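Local structure of 4-hydroxybutyrate CoA-transferase (Porphyromonas gingivalis, 3EH7) at residues A[61-65]-A[335-339]; A[37-43]-A[123-127]; A[319-323]-A[409-414]; A[386-390]-A[400-404]. The protein probably transfers coenzyme A between acyl-CoA and a carboxylate such as acetate or 4-hydroxybutyrate. All coordinates share one frame; numbering follows the deposited sequence.

From the N terminus, interaction 2 opens first. It joins the loop and helix start after strand 30-33 to strand 122-127, inside the N-terminal parallel sheet region. Before it closes, interaction 1 opens at 61-65, so the two cross along the chain. Interaction 1 closes at 335-339 and ties the N-terminal family region to the C-terminal one. Before that, interaction 3 opens at 319-323, so it crosses interaction 1. It closes on helix 406-414. Interaction 4 closes a short hairpin nested inside that loop. Interactions 3 and 4 touch through Arg409 and both reach the second subunit. Centres of interactions 2 and 3 are about 42 Å apart.

Interaction 1. Residues A[61-65]-A[335-339]; sequences HMLCL and FSGTG
Two backbone hydrogen bonds join Met62 to Gly337 and Cys64 to Phe335. Gly337 N donates to Met62 O at 2.8 Å, and Cys64 N donates to Phe335 O at 2.9 Å. Leu63 CA lies 3.2 Å from the same Phe335 O, a CA-H...O contact. Phe335 O thus meets both the Cys64 amide and the Leu63 CA-H.

The pattern is a single beta bridge, Leu63 with Ser336, made between two loops. It links the family's N-terminal and C-terminal regions, 270 residues apart in sequence. A disulfide from Cys64 SG to Cys329 SG adds a covalent tie beside it.

Among apolar contacts, Leu63 CD2 sits over the centre of one face of the Phe335 ring. This is a CH-pi contact of 4.2 Å from CD2 to the ring centroid, 7° off the normal. Cys64 SG lies 3.5 Å from Gly337 CA. Cys64 holds SG beside its own backbone N (chi1 -56°), which brings the sulfur over the glycine backbone.

The polar side chains bond within their own segment or elsewhere in the chain. His61 ND1 accepts from Leu63 N at 3.0 Å, with the donor near the ring plane, which would help to set the rotation of the imidazole. Ser336 OG bonds to His35 NE2, and Thr338 OG1 to Glu242.

Interaction 2. Residues A[37-43]-A[123-127]; sequences AGVPQSC and AIVQL
Gln126 NE2 is gripped by two partners. It donates to Gly38 O at 3.1 Å and to a water at 3.2 Å. The Gly38 oxygen lies 15° from the amide plane, but the nitrogen stands above the Gly38 carbonyl plane, 70° out of it. Val39 O is also near, yet its angle is too poor for a bond. The water donates to Ala37 O at 2.7 Å and to Val39 O at 2.8 Å, and accepts from Gln41 NE2. It therefore links the Gln126 amide to two loop carbonyls and the Gln41 amide.

The Gln126 chain is extended. Its CG is opposite the backbone N (chi1 -170°), which carries the amide out from the strand to the loop carbonyls. The other amide atom, OE1, accepts from Asn160 ND2, so the rotation of the amide is held at both atoms.

Ile124 points to the same side of the strand and makes the apolar half. Its CG2 branch touches Pro40 CG at 3.8 Å and Cys43 CB at 3.7 Å. The proline ring and the isoleucine chain cross at about a right angle.

Pro40 is the N-cap residue of helix 41-49. Glu158, on strand 154-160, accepts from the Ser42 and Cys43 amides in the first turn. Segment 37-43 is the strand-to-helix connection after strand 30-33, packed on neighbouring strand 122-127, consistent with a Rossmann-like parallel sheet.

Interaction 3. Residues A[319-323]-A[409-414]; sequences IDLMG and RAEALI
One hydrogen bond crosses between Arg409 and the turn. Arg409 NH1 donates to Met322 O at 2.8 Å. The nitrogen lies in the carbonyl plane of Met322, and the oxygen is 16° out of the guanidinium plane. The Arg409 chain is extended from CG to NE (chi2 174°, chi3 177°), which lets it span from the helix to the turn. NH1 also bonds to Arg386 O and NE to Lys404 O, so three backbone carbonyls hold the guanidinium in place.

Apolar contacts centre on Leu321. Its CD2 meets Leu413 CB and Ile414 CG1, each at 4.1 Å. Its CB lies 4.2 Å from Ala410 CB, so the leucine reaches one side of the helix at three residues. Leu413 CD1 comes back to the turn and lies 3.3 Å from Asp320 O.

Bonds in and just after the turn support its shape. Gly323 N donates to Asp320 O at 2.9 Å. Asp320 OD1 accepts from Met322 N at 3.0 Å, met from above the carboxylate plane, and also from Gln324 N.

Near the second subunit, Met322 packs on Gly379 and Arg409 on Pro103 of that chain. The motif is a type I beta turn, Asp320 to Gly323, reinforced by an Asx turn. It begins at the end of strand 318-320, and the side of helix 406-414 packs against it.

Interaction 4. Residues A[386-390]-A[400-404]; sequences RNEVD and QLKGK
Glu388 and Lys402 meet where the loop before strand 391-394 faces the one after strand 397-400. These two strands form an antiparallel hairpin at the edge of the larger mixed sheet, with 397-400 its outermost strand within this chain, and the contact lies at the open end of the hairpin. Glu388 O accepts a bond from a water at 2.6 Å, and the water accepts one from Lys402 NZ. NZ also makes a salt bridge to Glu108 of the second subunit. The Glu388 carboxylate turns elsewhere, to Arg346 of both subunits.

At Val389 the contact is mostly apolar. CG1 sits between the backbone N and the carbonyl carbon (chi1 59°) and touches Leu401 CD1 at 3.6 Å. Val389 O lies 3.2 Å from Lys402 CG, where the aliphatic part of the lysine runs past the backbone.

Asp390 makes the direct hydrogen bonds. Its O accepts from Leu401 N at 2.8 Å, almost straight at 178°. Its side chain lies alongside that of Gln400, pointing the same way, with carboxylate and amide planes 30° apart. OD2 is taken by Ser356 N. OD1 uses its syn lone pair for Gln400 NE2, at 3.1 Å.

Interaction 1. Residues A[61-65]-A[335-339]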
loop_
_atom_site.group_PDB
_atom_site.type_symbol
_atom_site.label_atom_id
_atom_site.label_comp_id
_atom_site.label_asym_id
_atom_site.label_seq_id
_atom_site.Cartn_x
_atom_site.Cartn_y
_atom_site.Cartn_z
ATOM N N HIS A 61 -16.359 -15.722 -4.340
ATOM C CA HIS A 61 -15.390 -16.600 -3.688
ATOM C C HIS A 61 -13.982 -16.030 -3.892
ATOM O O HIS A 61 -13.790 -15.084 -4.653
ATOM C CB HIS A 61 -15.463 -18.001 -4.280
ATOM C CG HIS A 61 -15.034 -18.057 -5.714
ATOM N ND1 HIS A 61 -13.709 -18.003 -6.089
ATOM C CD2 HIS A 61 -15.750 -18.105 -6.859
ATOM C CE1 HIS A 61 -13.626 -18.029 -7.406
ATOM N NE2 HIS A 61 -14.851 -18.083 -7.896
HETATM N N MSE A 62 -12.999 -16.594 -3.200
HETATM C CA MSE A 62 -11.623 -16.155 -3.369
HETATM C C MSE A 62 -10.720 -17.331 -3.628
HETATM O O MSE A 62 -9.629 -17.394 -3.101
HETATM C CB MSE A 62 -11.160 -15.420 -2.137
HETATM C CG MSE A 62 -11.937 -14.195 -1.903
HETATM SE SE MSE A 62 -11.220 -13.216 -0.392
HETATM C CE MSE A 62 -12.627 -12.004 -0.318
ATOM N N LEU A 63 -11.199 -18.264 -4.435
ATOM C CA LEU A 63 -10.454 -19.468 -4.759
ATOM C C LEU A 63 -9.841 -19.340 -6.137
ATOM O O LEU A 63 -10.354 -18.603 -6.994
ATOM C CB LEU A 63 -11.367 -20.679 -4.752
ATOM C CG LEU A 63 -12.157 -20.856 -3.460
ATOM C CD1 LEU A 63 -13.319 -21.807 -3.663
ATOM C CD2 LEU A 63 -11.203 -21.330 -2.318
ATOM N N CYS A 64 -8.739 -20.055 -6.336
ATOM C CA CYS A 64 -8.174 -20.266 -7.657
ATOM C C CYS A 64 -8.713 -21.561 -8.217
ATOM O O CYS A 64 -8.166 -22.633 -7.963
ATOM C CB CYS A 64 -6.669 -20.353 -7.585
ATOM S SG CYS A 64 -5.955 -18.923 -6.820
ATOM N N LEU A 65 -9.797 -21.449 -8.975
ATOM C CA LEU A 65 -10.412 -22.601 -9.603
ATOM C C LEU A 65 -9.500 -23.020 -10.763
ATOM O O LEU A 65 -9.108 -22.181 -11.587
ATOM C CB LEU A 65 -11.817 -22.240 -10.101
ATOM C CG LEU A 65 -12.785 -21.617 -9.087
ATOM C CD1 LEU A 65 -14.159 -21.463 -9.723
ATOM C CD2 LEU A 65 -12.861 -22.451 -7.819
ATOM N N PHE A 335 -4.897 -23.142 -4.048
ATOM C CA PHE A 335 -6.371 -23.215 -3.924
ATOM C C PHE A 335 -6.989 -21.851 -3.518
ATOM O O PHE A 335 -8.091 -21.513 -3.948
ATOM C CB PHE A 335 -6.741 -24.297 -2.894
ATOM C CG PHE A 335 -8.225 -24.694 -2.864
ATOM C CD1 PHE A 335 -8.971 -24.875 -4.034
ATOM C CD2 PHE A 335 -8.855 -24.962 -1.641
ATOM C CE1 PHE A 335 -10.334 -25.274 -3.966
ATOM C CE2 PHE A 335 -10.205 -25.379 -1.566
ATOM C CZ PHE A 335 -10.944 -25.527 -2.714
ATOM N N SER A 336 -6.277 -21.083 -2.694
ATOM C CA SER A 336 -6.774 -19.784 -2.194
ATOM C C SER A 336 -6.093 -18.626 -2.924
ATOM O O SER A 336 -4.868 -18.547 -2.978
ATOM C CB SER A 336 -6.563 -19.669 -0.667
ATOM O OG SER A 336 -6.941 -18.394 -0.173
ATOM N N GLY A 337 -6.906 -17.745 -3.502
ATOM C CA GLY A 337 -6.406 -16.575 -4.206
ATOM C C GLY A 337 -6.977 -15.321 -3.594
ATOM O O GLY A 337 -7.685 -14.570 -4.251
ATOM N N THR A 338 -6.665 -15.099 -2.326
ATOM C CA THR A 338 -7.222 -13.970 -1.573
ATOM C C THR A 338 -6.506 -12.639 -1.891
ATOM O O THR A 338 -7.014 -11.570 -1.557
ATOM C CB THR A 338 -7.010 -14.189 -0.082
ATOM O OG1 THR A 338 -5.593 -14.198 0.184
ATOM C CG2 THR A 338 -7.665 -15.517 0.377
ATOM N N GLY A 339 -5.302 -12.714 -2.460
ATOM C CA GLY A 339 -4.467 -11.535 -2.610
ATOM C C GLY A 339 -4.065 -10.904 -1.287
ATOM O O GLY A 339 -3.658 -9.742 -1.254
#

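Interaction 2. Residues A[37-43]-A[123-127]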
loop_
_atom_site.group_PDB
_atom_site.type_symbol
_atom_site.label_atom_id
_atom_site.label_comp_id
_atom_site.label_asym_id
_atom_site.label_seq_id
_atom_site.Cartn_x
_atom_site.Cartn_y
_atom_site.Cartn_z
ATOM N N ALA A 37 -11.413 -24.374 2.836
ATOM C CA ALA A 37 -11.690 -25.742 3.321
ATOM C C ALA A 37 -13.093 -25.873 3.895
ATOM O O ALA A 37 -13.615 -26.994 4.006
ATOM C CB ALA A 37 -10.652 -26.194 4.362
ATOM N N GLY A 38 -13.703 -24.739 4.226
ATOM C CA GLY A 38 -15.025 -24.724 4.814
ATOM C C GLY A 38 -16.129 -24.511 3.822
ATOM O O GLY A 38 -17.214 -24.152 4.191
ATOM N N VAL A 39 -15.843 -24.696 2.547
ATOM C CA VAL A 39 -16.877 -24.557 1.523
ATOM C C VAL A 39 -18.027 -25.499 1.910
ATOM O O VAL A 39 -17.792 -26.648 2.256
ATOM C CB VAL A 39 -16.319 -24.892 0.106
ATOM C CG1 VAL A 39 -17.370 -25.559 -0.746
ATOM C CG2 VAL A 39 -15.796 -23.630 -0.597
ATOM N N PRO A 40 -19.262 -25.000 1.903
ATOM C CA PRO A 40 -20.390 -25.833 2.321
ATOM C C PRO A 40 -20.768 -26.882 1.251
ATOM O O PRO A 40 -21.585 -26.614 0.383
ATOM C CB PRO A 40 -21.509 -24.799 2.510
ATOM C CG PRO A 40 -21.170 -23.737 1.537
ATOM C CD PRO A 40 -19.687 -23.629 1.574
ATOM N N GLN A 41 -20.194 -28.073 1.357
ATOM C CA GLN A 41 -20.284 -29.065 0.291
ATOM C C GLN A 41 -21.699 -29.510 -0.067
ATOM O O GLN A 41 -21.978 -29.689 -1.255
ATOM C CB GLN A 41 -19.413 -30.291 0.611
ATOM C CG GLN A 41 -17.947 -29.961 0.710
ATOM C CD GLN A 41 -17.122 -31.109 1.239
ATOM O OE1 GLN A 41 -17.423 -32.287 0.966
ATOM N NE2 GLN A 41 -16.077 -30.780 2.017
ATOM N N SER A 42 -22.585 -29.706 0.917
ATOM C CA SER A 42 -23.969 -30.145 0.615
ATOM C C SER A 42 -24.759 -29.112 -0.177
ATOM O O SER A 42 -25.478 -29.453 -1.131
ATOM C CB SER A 42 -24.764 -30.471 1.876
ATOM O OG SER A 42 -24.088 -31.439 2.627
ATOM N N CYS A 43 -24.629 -27.848 0.200
ATOM C CA CYS A 43 -25.349 -26.793 -0.515
ATOM C C CYS A 43 -24.765 -26.569 -1.893
ATOM O O CYS A 43 -25.503 -26.302 -2.829
ATOM C CB CYS A 43 -25.386 -25.494 0.273
ATOM S SG CYS A 43 -26.461 -25.612 1.732
ATOM N N ALA A 123 -25.628 -15.641 1.954
ATOM C CA ALA A 123 -24.412 -16.204 2.534
ATOM C C ALA A 123 -24.722 -17.654 2.847
ATOM O O ALA A 123 -25.674 -17.944 3.586
ATOM C CB ALA A 123 -24.014 -15.467 3.819
ATOM N N ILE A 124 -23.959 -18.569 2.261
ATOM C CA ILE A 124 -24.060 -19.975 2.637
ATOM C C ILE A 124 -22.780 -20.273 3.412
ATOM O O ILE A 124 -21.697 -20.360 2.822
ATOM C CB ILE A 124 -24.229 -20.921 1.445
ATOM C CG1 ILE A 124 -25.304 -20.427 0.490
ATOM C CG2 ILE A 124 -24.672 -22.291 1.927
ATOM C CD1 ILE A 124 -25.546 -21.367 -0.699
ATOM N N VAL A 125 -22.912 -20.400 4.732
ATOM C CA VAL A 125 -21.764 -20.652 5.562
ATOM C C VAL A 125 -21.831 -22.019 6.248
ATOM O O VAL A 125 -22.870 -22.408 6.773
ATOM C CB VAL A 125 -21.525 -19.496 6.573
ATOM C CG1 VAL A 125 -21.119 -18.237 5.801
ATOM C CG2 VAL A 125 -22.737 -19.259 7.490
ATOM N N GLN A 126 -20.698 -22.719 6.247
ATOM C CA GLN A 126 -20.552 -23.931 7.019
ATOM C C GLN A 126 -20.187 -23.619 8.488
ATOM O O GLN A 126 -19.337 -22.782 8.764
ATOM C CB GLN A 126 -19.548 -24.879 6.379
ATOM C CG GLN A 126 -19.581 -26.222 7.042
ATOM C CD GLN A 126 -18.517 -27.178 6.588
ATOM O OE1 GLN A 126 -18.369 -28.237 7.188
ATOM N NE2 GLN A 126 -17.784 -26.838 5.519
ATOM N N LEU A 127 -20.866 -24.301 9.410
ATOM C CA LEU A 127 -20.734 -24.039 10.838
ATOM C C LEU A 127 -20.592 -25.316 11.653
ATOM O O LEU A 127 -20.999 -26.403 11.228
ATOM C CB LEU A 127 -21.954 -23.264 11.342
ATOM C CG LEU A 127 -22.371 -21.953 10.657
ATOM C CD1 LEU A 127 -23.816 -21.604 11.065
ATOM C CD2 LEU A 127 -21.412 -20.790 10.976
HETATM O O HOH W 1 -15.874 -28.312 3.435
#

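Interaction 3. Residues A[319-323]-A[409-414]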
loop_
_atom_site.group_PDB
_atom_site.type_symbol
_atom_site.label_atom_id
_atom_site.label_comp_id
_atom_site.label_asym_id
_atom_site.label_seq_id
_atom_site.Cartn_x
_atom_site.Cartn_y
_atom_site.Cartn_z
ATOM N N ILE A 319 8.581 -11.453 -10.682
ATOM C CA ILE A 319 9.087 -10.180 -10.189
ATOM C C ILE A 319 10.024 -9.596 -11.235
ATOM O O ILE A 319 10.852 -10.316 -11.836
ATOM C CB ILE A 319 9.754 -10.302 -8.808
ATOM C CG1 ILE A 319 10.352 -8.954 -8.387
ATOM C CG2 ILE A 319 10.875 -11.291 -8.816
ATOM C CD1 ILE A 319 10.625 -8.839 -6.940
ATOM N N ASP A 320 9.841 -8.315 -11.536
ATOM C CA ASP A 320 10.665 -7.689 -12.545
ATOM C C ASP A 320 11.917 -7.116 -11.912
ATOM O O ASP A 320 12.064 -7.115 -10.693
ATOM C CB ASP A 320 9.900 -6.706 -13.440
ATOM C CG ASP A 320 9.579 -5.376 -12.780
ATOM O OD1 ASP A 320 10.031 -5.094 -11.657
ATOM O OD2 ASP A 320 8.832 -4.607 -13.424
ATOM N N LEU A 321 12.821 -6.651 -12.748
ATOM C CA LEU A 321 14.127 -6.177 -12.271
ATOM C C LEU A 321 14.065 -4.920 -11.394
ATOM O O LEU A 321 15.073 -4.553 -10.784
ATOM C CB LEU A 321 15.074 -5.967 -13.456
ATOM C CG LEU A 321 15.568 -7.261 -14.108
ATOM C CD1 LEU A 321 16.461 -6.977 -15.291
ATOM C CD2 LEU A 321 16.271 -8.166 -13.099
HETATM N N MSE A 322 12.907 -4.243 -11.361
HETATM C CA MSE A 322 12.717 -3.057 -10.504
HETATM C C MSE A 322 12.189 -3.460 -9.150
HETATM O O MSE A 322 12.223 -2.668 -8.208
HETATM C CB MSE A 322 11.749 -2.066 -11.158
HETATM C CG MSE A 322 12.248 -1.521 -12.467
HETATM SE SE MSE A 322 11.112 -0.095 -13.096
HETATM C CE MSE A 322 9.391 -1.020 -13.039
ATOM N N GLY A 323 11.677 -4.687 -9.069
ATOM C CA GLY A 323 11.062 -5.191 -7.867
ATOM C C GLY A 323 9.537 -5.222 -7.893
ATOM O O GLY A 323 8.954 -5.478 -6.863
ATOM N N ARG A 409 19.154 -2.924 -7.608
ATOM C CA ARG A 409 18.077 -3.895 -7.545
ATOM C C ARG A 409 18.180 -4.929 -8.657
ATOM O O ARG A 409 18.135 -6.125 -8.380
ATOM C CB ARG A 409 16.733 -3.182 -7.620
ATOM C CG ARG A 409 16.298 -2.593 -6.322
ATOM C CD ARG A 409 15.016 -1.785 -6.573
ATOM N NE ARG A 409 14.533 -1.255 -5.317
ATOM C CZ ARG A 409 13.335 -1.464 -4.784
ATOM N NH1 ARG A 409 12.393 -2.130 -5.429
ATOM N NH2 ARG A 409 13.061 -0.938 -3.596
ATOM N N ALA A 410 18.365 -4.461 -9.892
ATOM C CA ALA A 410 18.590 -5.319 -11.048
ATOM C C ALA A 410 19.736 -6.317 -10.806
ATOM O O ALA A 410 19.583 -7.533 -11.001
ATOM C CB ALA A 410 18.872 -4.485 -12.322
ATOM N N GLU A 411 20.881 -5.789 -10.394
ATOM C CA GLU A 411 22.046 -6.624 -10.095
ATOM C C GLU A 411 21.762 -7.653 -8.993
ATOM O O GLU A 411 22.105 -8.836 -9.141
ATOM C CB GLU A 411 23.220 -5.737 -9.696
ATOM C CG GLU A 411 23.824 -5.012 -10.872
ATOM C CD GLU A 411 24.857 -3.960 -10.490
ATOM O OE1 GLU A 411 24.951 -3.581 -9.305
ATOM O OE2 GLU A 411 25.574 -3.497 -11.393
ATOM N N ALA A 412 21.120 -7.202 -7.918
ATOM C CA ALA A 412 20.764 -8.080 -6.796
ATOM C C ALA A 412 19.830 -9.232 -7.205
ATOM O O ALA A 412 19.977 -10.373 -6.729
ATOM C CB ALA A 412 20.124 -7.270 -5.656
ATOM N N LEU A 413 18.860 -8.931 -8.069
ATOM C CA LEU A 413 17.893 -9.948 -8.517
ATOM C C LEU A 413 18.545 -10.908 -9.539
ATOM O O LEU A 413 18.254 -12.103 -9.564
ATOM C CB LEU A 413 16.656 -9.259 -9.116
ATOM C CG LEU A 413 15.775 -8.483 -8.130
ATOM C CD1 LEU A 413 14.725 -7.636 -8.861
ATOM C CD2 LEU A 413 15.117 -9.495 -7.217
ATOM N N ILE A 414 19.444 -10.376 -10.361
ATOM C CA ILE A 414 20.116 -11.182 -11.366
ATOM C C ILE A 414 20.941 -12.271 -10.693
ATOM O O ILE A 414 20.914 -13.419 -11.120
ATOM C CB ILE A 414 20.989 -10.328 -12.314
ATOM C CG1 ILE A 414 20.085 -9.541 -13.283
ATOM C CG2 ILE A 414 21.926 -11.200 -13.110
ATOM C CD1 ILE A 414 20.804 -8.486 -14.074
#

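Interaction 4. Residues A[386-390]-A[400-404]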
loop_
_atom_site.group_PDB
_atom_site.type_symbol
_atom_site.label_atom_id
_atom_site.label_comp_id
_atom_site.label_asym_id
_atom_site.label_seq_id
_atom_site.Cartn_x
_atom_site.Cartn_y
_atom_site.Cartn_z
ATOM N N ARG A 386 6.790 -1.862 -6.367
ATOM C CA ARG A 386 8.253 -1.899 -6.266
ATOM C C ARG A 386 8.764 -1.118 -5.029
ATOM O O ARG A 386 9.774 -1.473 -4.426
ATOM C CB ARG A 386 8.923 -1.396 -7.542
ATOM C CG ARG A 386 8.902 0.086 -7.686
ATOM C CD ARG A 386 9.601 0.633 -8.935
ATOM N NE ARG A 386 9.315 2.065 -8.992
ATOM C CZ ARG A 386 9.884 2.933 -9.812
ATOM N NH1 ARG A 386 10.782 2.550 -10.721
ATOM N NH2 ARG A 386 9.529 4.197 -9.738
ATOM N N ASN A 387 8.050 -0.066 -4.664
ATOM C CA ASN A 387 8.406 0.768 -3.505
ATOM C C ASN A 387 8.231 0.057 -2.188
ATOM O O ASN A 387 8.710 0.560 -1.198
ATOM C CB ASN A 387 7.605 2.093 -3.464
ATOM C CG ASN A 387 7.955 3.048 -4.613
ATOM O OD1 ASN A 387 8.851 2.778 -5.408
ATOM N ND2 ASN A 387 7.255 4.166 -4.696
ATOM N N GLU A 388 7.527 -1.078 -2.142
ATOM C CA GLU A 388 7.344 -1.775 -0.865
ATOM C C GLU A 388 7.984 -3.152 -0.714
ATOM O O GLU A 388 8.052 -3.687 0.395
ATOM C CB GLU A 388 5.870 -1.834 -0.478
ATOM C CG GLU A 388 4.942 -2.386 -1.508
ATOM C CD GLU A 388 3.516 -2.094 -1.183
ATOM O OE1 GLU A 388 3.287 -1.749 0.005
ATOM O OE2 GLU A 388 2.640 -2.262 -2.092
ATOM N N VAL A 389 8.488 -3.717 -1.805
ATOM C CA VAL A 389 9.091 -5.054 -1.737
ATOM C C VAL A 389 10.313 -4.975 -0.813
ATOM O O VAL A 389 10.986 -3.944 -0.794
ATOM C CB VAL A 389 9.425 -5.536 -3.159
ATOM C CG1 VAL A 389 10.409 -4.537 -3.840
ATOM C CG2 VAL A 389 9.980 -6.981 -3.139
ATOM N N ASP A 390 10.590 -6.032 -0.036
ATOM C CA ASP A 390 11.653 -6.021 0.958
ATOM C C ASP A 390 12.694 -7.085 0.532
ATOM O O ASP A 390 13.527 -6.795 -0.326
ATOM C CB ASP A 390 10.987 -6.281 2.317
ATOM C CG ASP A 390 11.918 -6.180 3.484
ATOM O OD1 ASP A 390 13.081 -5.785 3.276
ATOM O OD2 ASP A 390 11.433 -6.468 4.628
ATOM N N GLN A 400 17.916 -8.199 -0.662
ATOM C CA GLN A 400 17.084 -7.174 -0.011
ATOM C C GLN A 400 17.052 -5.924 -0.892
ATOM O O GLN A 400 18.093 -5.350 -1.201
ATOM C CB GLN A 400 17.538 -6.842 1.423
ATOM C CG GLN A 400 16.534 -5.868 2.190
ATOM C CD GLN A 400 16.887 -5.665 3.687
ATOM O OE1 GLN A 400 18.061 -5.776 4.071
ATOM N NE2 GLN A 400 15.861 -5.365 4.536
ATOM N N LEU A 401 15.856 -5.531 -1.324
ATOM C CA LEU A 401 15.710 -4.476 -2.338
ATOM C C LEU A 401 15.491 -3.098 -1.753
ATOM O O LEU A 401 15.711 -2.099 -2.428
ATOM C CB LEU A 401 14.549 -4.807 -3.272
ATOM C CG LEU A 401 14.593 -6.161 -3.982
ATOM C CD1 LEU A 401 13.408 -6.253 -4.951
ATOM C CD2 LEU A 401 15.918 -6.377 -4.748
ATOM N N LYS A 402 15.031 -3.043 -0.506
ATOM C CA LYS A 402 14.724 -1.755 0.132
ATOM C C LYS A 402 15.971 -0.923 0.273
ATOM O O LYS A 402 16.938 -1.394 0.832
ATOM C CB LYS A 402 14.096 -1.950 1.516
ATOM C CG LYS A 402 12.649 -2.355 1.460
ATOM C CD LYS A 402 11.873 -1.898 2.735
ATOM C CE LYS A 402 10.454 -1.494 2.381
ATOM N NZ LYS A 402 9.551 -1.423 3.567
ATOM N N GLY A 403 15.949 0.301 -0.247
ATOM C CA GLY A 403 17.106 1.191 -0.180
ATOM C C GLY A 403 18.036 1.055 -1.373
ATOM O O GLY A 403 18.974 1.865 -1.518
ATOM N N LYS A 404 17.813 0.048 -2.239
ATOM C CA LYS A 404 18.661 -0.111 -3.421
ATOM C C LYS A 404 18.122 0.710 -4.583
ATOM O O LYS A 404 16.885 0.851 -4.783
ATOM C CB LYS A 404 18.823 -1.578 -3.819
ATOM C CG LYS A 404 19.656 -2.416 -2.813
ATOM C CD LYS A 404 19.873 -3.845 -3.331
ATOM C CE LYS A 404 20.955 -4.640 -2.550
ATOM N NZ LYS A 404 20.665 -4.781 -1.094
HETATM O O HOH W 2 7.521 -2.778 2.736
#